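Local coordinates for protein Sso-CP2 metallo-carboxypetidase (Sulfolobus solfataricus, PDB 4MMO) that probably acts as a zinc-dependent carboxypeptidase of the M20 family, trimming residues from the C-terminal end of peptides, at residues Asp168-Leu182 and Thr369-Met383. Residues are numbered along the deposited sequence; the frame is centred on the assembly and turned at random.
With SO4 (sulfate ion), chain D.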
loop_
_atom_site.group_PDB
_atom_site.type_symbol
_atom_site.label_atom_id
_atom_site.label_comp_id
_atom_site.label_asym_id
_atom_site.label_seq_id
_atom_site.Cartn_x
_atom_site.Cartn_y
_atom_site.Cartn_z
ATOM N N ASP A 168 29.397 4.722 -17.742
ATOM C CA ASP A 168 28.152 5.419 -18.040
ATOM C C ASP A 168 27.559 4.853 -19.334
ATOM O O ASP A 168 28.155 3.959 -19.937
ATOM C CB ASP A 168 28.414 6.932 -18.108
ATOM C CG ASP A 168 29.014 7.382 -19.439
ATOM O OD1 ASP A 168 29.615 6.559 -20.164
ATOM O OD2 ASP A 168 28.894 8.587 -19.750
ATOM N N PRO A 169 26.378 5.346 -19.758
ATOM C CA PRO A 169 25.735 4.815 -20.970
ATOM C C PRO A 169 26.606 4.875 -22.229
ATOM O O PRO A 169 26.436 4.039 -23.113
ATOM C CB PRO A 169 24.509 5.717 -21.134
ATOM C CG PRO A 169 24.190 6.164 -19.757
ATOM C CD PRO A 169 25.517 6.323 -19.069
ATOM N N LYS A 170 27.514 5.843 -22.306
ATOM C CA LYS A 170 28.405 5.965 -23.458
ATOM C C LYS A 170 29.629 5.062 -23.321
ATOM O O LYS A 170 30.409 4.919 -24.262
ATOM C CB LYS A 170 28.852 7.417 -23.641
ATOM C CG LYS A 170 27.770 8.343 -24.180
ATOM C CD LYS A 170 28.109 8.848 -25.573
ATOM C CE LYS A 170 27.101 9.881 -26.055
ATOM N NZ LYS A 170 27.443 11.258 -25.608
ATOM N N GLY A 171 29.795 4.462 -22.145
ATOM C CA GLY A 171 30.900 3.553 -21.898
ATOM C C GLY A 171 32.128 4.238 -21.328
ATOM O O GLY A 171 33.215 3.661 -21.303
ATOM N N ARG A 172 31.958 5.471 -20.866
ATOM C CA ARG A 172 33.047 6.220 -20.256
ATOM C C ARG A 172 33.096 5.943 -18.760
ATOM O O ARG A 172 32.051 5.841 -18.117
ATOM C CB ARG A 172 32.849 7.713 -20.492
ATOM C CG ARG A 172 32.890 8.111 -21.956
ATOM C CD ARG A 172 32.252 9.466 -22.189
ATOM N NE ARG A 172 30.834 9.458 -21.843
ATOM C CZ ARG A 172 30.000 10.466 -22.067
ATOM N NH1 ARG A 172 30.431 11.580 -22.644
ATOM N NH2 ARG A 172 28.727 10.357 -21.713
ATOM N N PRO A 173 34.308 5.823 -18.193
ATOM C CA PRO A 173 34.389 5.624 -16.742
ATOM C C PRO A 173 33.852 6.834 -15.982
ATOM O O PRO A 173 33.919 7.952 -16.497
ATOM C CB PRO A 173 35.888 5.446 -16.492
ATOM C CG PRO A 173 36.554 6.125 -17.649
ATOM C CD PRO A 173 35.641 5.916 -18.815
ATOM N N GLN A 174 33.324 6.604 -14.782
ATOM C CA GLN A 174 32.735 7.672 -13.978
ATOM C C GLN A 174 33.509 7.920 -12.689
ATOM O O GLN A 174 33.957 6.985 -12.025
ATOM C CB GLN A 174 31.275 7.351 -13.660
ATOM C CG GLN A 174 30.378 7.358 -14.885
ATOM C CD GLN A 174 28.936 7.078 -14.549
ATOM O OE1 GLN A 174 28.055 7.889 -14.829
ATOM N NE2 GLN A 174 28.680 5.918 -13.952
ATOM N N ILE A 175 33.664 9.197 -12.358
ATOM C CA ILE A 175 34.332 9.627 -11.139
ATOM C C ILE A 175 33.307 10.400 -10.327
ATOM O O ILE A 175 32.743 11.386 -10.805
ATOM C CB ILE A 175 35.534 10.554 -11.433
ATOM C CG1 ILE A 175 36.464 9.943 -12.489
ATOM C CG2 ILE A 175 36.299 10.867 -10.153
ATOM C CD1 ILE A 175 37.132 8.665 -12.077
ATOM N N VAL A 176 33.066 9.951 -9.100
ATOM C CA VAL A 176 32.004 10.515 -8.277
ATOM C C VAL A 176 32.570 11.061 -6.969
ATOM O O VAL A 176 33.182 10.331 -6.188
ATOM C CB VAL A 176 30.927 9.462 -8.004
ATOM C CG1 VAL A 176 29.731 10.085 -7.302
ATOM C CG2 VAL A 176 30.495 8.808 -9.322
ATOM N N LEU A 177 32.347 12.351 -6.738
ATOM C CA LEU A 177 32.996 13.070 -5.647
ATOM C C LEU A 177 32.096 13.258 -4.429
ATOM O O LEU A 177 32.323 14.166 -3.628
ATOM C CB LEU A 177 33.451 14.446 -6.140
ATOM C CG LEU A 177 34.252 14.457 -7.442
ATOM C CD1 LEU A 177 34.717 15.870 -7.755
ATOM C CD2 LEU A 177 35.437 13.512 -7.360
ATOM N N GLY A 178 31.079 12.416 -4.285
ATOM C CA GLY A 178 30.188 12.541 -3.147
ATOM C C GLY A 178 28.923 11.711 -3.229
ATOM O O GLY A 178 28.750 10.898 -4.131
ATOM N N VAL A 179 28.038 11.923 -2.263
ATOM C CA VAL A 179 26.754 11.238 -2.217
ATOM C C VAL A 179 25.702 12.121 -1.566
ATOM O O VAL A 179 26.023 13.007 -0.777
ATOM C CB VAL A 179 26.835 9.938 -1.392
ATOM C CG1 VAL A 179 27.794 8.956 -2.028
ATOM C CG2 VAL A 179 27.260 10.238 0.042
ATOM N N LYS A 180 24.440 11.867 -1.888
ATOM C CA LYS A 180 23.349 12.478 -1.154
ATOM C C LYS A 180 23.181 11.738 0.165
ATOM O O LYS A 180 23.517 10.557 0.267
ATOM C CB LYS A 180 22.057 12.428 -1.963
ATOM C CG LYS A 180 22.034 13.387 -3.145
ATOM C CD LYS A 180 20.628 13.539 -3.691
ATOM C CE LYS A 180 20.601 14.329 -4.985
ATOM N NZ LYS A 180 19.205 14.472 -5.500
ATOM N N GLY A 181 22.686 12.442 1.176
ATOM C CA GLY A 181 22.415 11.839 2.465
ATOM C C GLY A 181 21.104 11.085 2.423
ATOM O O GLY A 181 20.455 11.025 1.378
ATOM N N LEU A 182 20.702 10.521 3.557
ATOM C CA LEU A 182 19.503 9.701 3.595
ATOM C C LEU A 182 18.854 9.639 4.970
ATOM O O LEU A 182 19.535 9.610 5.993
ATOM C CB LEU A 182 19.833 8.286 3.117
ATOM C CG LEU A 182 18.653 7.333 2.926
ATOM C CD1 LEU A 182 17.627 7.899 1.956
ATOM C CD2 LEU A 182 19.166 5.999 2.425
ATOM N N THR A 369 39.158 7.188 -23.066
ATOM C CA THR A 369 38.152 8.223 -23.281
ATOM C C THR A 369 38.168 9.204 -22.114
ATOM O O THR A 369 38.933 9.036 -21.167
ATOM C CB THR A 369 36.742 7.629 -23.450
ATOM O OG1 THR A 369 35.804 8.686 -23.685
ATOM C CG2 THR A 369 36.329 6.843 -22.210
ATOM N N GLU A 370 37.328 10.229 -22.186
ATOM C CA GLU A 370 37.300 11.259 -21.156
ATOM C C GLU A 370 36.433 10.814 -19.977
ATOM O O GLU A 370 35.237 10.585 -20.148
ATOM C CB GLU A 370 36.756 12.567 -21.735
ATOM C CG GLU A 370 37.077 13.796 -20.895
ATOM C CD GLU A 370 38.563 14.108 -20.858
ATOM O OE1 GLU A 370 39.256 13.850 -21.867
ATOM O OE2 GLU A 370 39.040 14.605 -19.817
ATOM N N PRO A 371 37.028 10.682 -18.778
ATOM C CA PRO A 371 36.222 10.311 -17.608
ATOM C C PRO A 371 35.158 11.350 -17.274
ATOM O O PRO A 371 35.434 12.546 -17.317
ATOM C CB PRO A 371 37.251 10.245 -16.475
ATOM C CG PRO A 371 38.556 10.027 -17.149
ATOM C CD PRO A 371 38.463 10.766 -18.445
ATOM N N GLN A 372 33.956 10.889 -16.941
ATOM C CA GLN A 372 32.870 11.782 -16.568
ATOM C C GLN A 372 32.857 11.986 -15.056
ATOM O O GLN A 372 32.731 11.033 -14.290
ATOM C CB GLN A 372 31.537 11.220 -17.056
ATOM C CG GLN A 372 31.487 11.021 -18.565
ATOM C CD GLN A 372 31.733 12.310 -19.328
ATOM O OE1 GLN A 372 30.942 13.252 -19.244
ATOM N NE2 GLN A 372 32.844 12.367 -20.061
ATOM N N VAL A 373 32.994 13.241 -14.645
ATOM C CA VAL A 373 33.168 13.604 -13.245
ATOM C C VAL A 373 31.921 14.325 -12.755
ATOM O O VAL A 373 31.552 15.366 -13.301
ATOM C CB VAL A 373 34.385 14.548 -13.071
ATOM C CG1 VAL A 373 34.678 14.805 -11.595
ATOM C CG2 VAL A 373 35.613 13.970 -13.756
ATOM N N ILE A 374 31.263 13.772 -11.737
ATOM C CA ILE A 374 30.102 14.428 -11.132
ATOM C C ILE A 374 30.361 14.708 -9.652
ATOM O O ILE A 374 31.098 13.970 -8.999
ATOM C CB ILE A 374 28.818 13.600 -11.311
ATOM C CG1 ILE A 374 29.017 12.174 -10.793
ATOM C CG2 ILE A 374 28.419 13.586 -12.776
ATOM C CD1 ILE A 374 27.742 11.350 -10.768
ATOM N N PRO A 375 29.765 15.787 -9.120
ATOM C CA PRO A 375 30.067 16.199 -7.745
ATOM C C PRO A 375 29.508 15.240 -6.692
ATOM O O PRO A 375 30.001 15.216 -5.564
ATOM C CB PRO A 375 29.399 17.572 -7.638
ATOM C CG PRO A 375 28.290 17.531 -8.628
ATOM C CD PRO A 375 28.768 16.667 -9.756
ATOM N N ASN A 376 28.491 14.468 -7.062
ATOM C CA ASN A 376 27.916 13.459 -6.175
ATOM C C ASN A 376 26.932 12.588 -6.933
ATOM O O ASN A 376 26.413 12.993 -7.972
ATOM C CB ASN A 376 27.205 14.108 -4.986
ATOM C CG ASN A 376 26.047 14.990 -5.411
ATOM O OD1 ASN A 376 26.221 16.184 -5.661
ATOM N ND2 ASN A 376 24.855 14.406 -5.492
ATOM N N SER A 377 26.678 11.392 -6.413
ATOM C CA SER A 377 25.697 10.495 -7.008
ATOM C C SER A 377 24.294 10.907 -6.580
ATOM O O SER A 377 24.119 11.621 -5.593
ATOM C CB SER A 377 25.968 9.053 -6.581
ATOM O OG SER A 377 26.002 8.940 -5.169
ATOM N N ALA A 378 23.298 10.462 -7.337
ATOM C CA ALA A 378 21.908 10.704 -6.979
ATOM C C ALA A 378 21.544 9.835 -5.781
ATOM O O ALA A 378 20.630 10.152 -5.021
ATOM C CB ALA A 378 21.001 10.393 -8.156
ATOM N N GLY A 379 22.281 8.740 -5.620
ATOM C CA GLY A 379 22.031 7.787 -4.555
ATOM C C GLY A 379 22.900 8.012 -3.334
ATOM O O GLY A 379 23.545 9.058 -3.196
ATOM N N THR A 380 22.920 7.013 -2.456
ATOM C CA THR A 380 23.536 7.139 -1.140
ATOM C C THR A 380 24.544 6.027 -0.890
ATOM O O THR A 380 24.427 4.929 -1.430
ATOM C CB THR A 380 22.461 7.114 -0.031
ATOM O OG1 THR A 380 21.588 8.238 -0.192
ATOM C CG2 THR A 380 23.090 7.165 1.367
ATOM N N GLN A 381 25.530 6.332 -0.054
ATOM C CA GLN A 381 26.610 5.418 0.274
ATOM C C GLN A 381 27.216 5.962 1.571
ATOM O O GLN A 381 27.094 7.155 1.843
ATOM C CB GLN A 381 27.627 5.410 -0.878
ATOM C CG GLN A 381 28.655 4.295 -0.844
ATOM C CD GLN A 381 29.587 4.262 -2.057
ATOM O OE1 GLN A 381 30.524 3.463 -2.089
ATOM N NE2 GLN A 381 29.338 5.118 -3.053
ATOM N N PRO A 382 27.842 5.102 2.396
ATOM C CA PRO A 382 28.323 5.621 3.687
ATOM C C PRO A 382 29.629 6.432 3.611
ATOM O O PRO A 382 30.448 6.395 4.531
ATOM C CB PRO A 382 28.497 4.348 4.527
ATOM C CG PRO A 382 28.755 3.277 3.532
ATOM C CD PRO A 382 27.924 3.630 2.335
ATOM N N MET A 383 29.800 7.180 2.524
ATOM C CA MET A 383 30.951 8.057 2.351
ATOM C C MET A 383 31.051 9.046 3.507
ATOM O O MET A 383 32.149 9.396 3.946
ATOM C CB MET A 383 30.814 8.814 1.032
ATOM C CG MET A 383 32.059 9.543 0.570
ATOM S SD MET A 383 31.885 10.034 -1.159
ATOM C CE MET A 383 33.356 11.023 -1.396
HETATM S S SO4 D . 21.263 3.817 -2.832
HETATM O O1 SO4 D . 19.981 3.153 -2.622
HETATM O O2 SO4 D . 22.334 3.074 -2.148
HETATM O O3 SO4 D . 21.410 3.928 -4.290
HETATM O O4 SO4 D . 21.236 5.165 -2.276
HETATM O O HOH W 1 18.246 11.762 -5.500
#
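The carbonyl oxygen G379 O is gripped from opposite faces of its plane, by K180 N at 3.2 Å and by S377 OG at 3.2 Å. Next to it, T380 OG1 bonds K180 O, and a sulfate, probably from the crystallisation liquor, sits near T380 N, bound also by R311 of this chain and by H197 of the second subunit. Earlier in both segments, strands 174-176 and 372-374 run parallel: I175 N meets Q372 O at 2.8 Å, nearly straight at 172°, and I175 O takes I374 N. V176 and I374 lie side by side on one face; I175 and V373 pack on the other. At the N-terminal end of the strand pair the Q372 amide, folded back at chi2 (-59°), stacks over the R172 guanidinium with planes 18° apart, Q372 CD 3.6 Å from R172 NH1. R172 NH2 forms a salt bridge with D168 OD2 (2.6 Å), and D249 is its second acidic partner. Replacing R172 by an alanine is likely to leave D168 without this charge mate and the Q372 amide without its stacking surface. Beyond the strands, Q381 OE1 bonds the backbone N of zinc ligand E163. A short parallel strand pair where the chain leaves for and returns from the dimerisation domain fits the two-domain M20 peptidase fold.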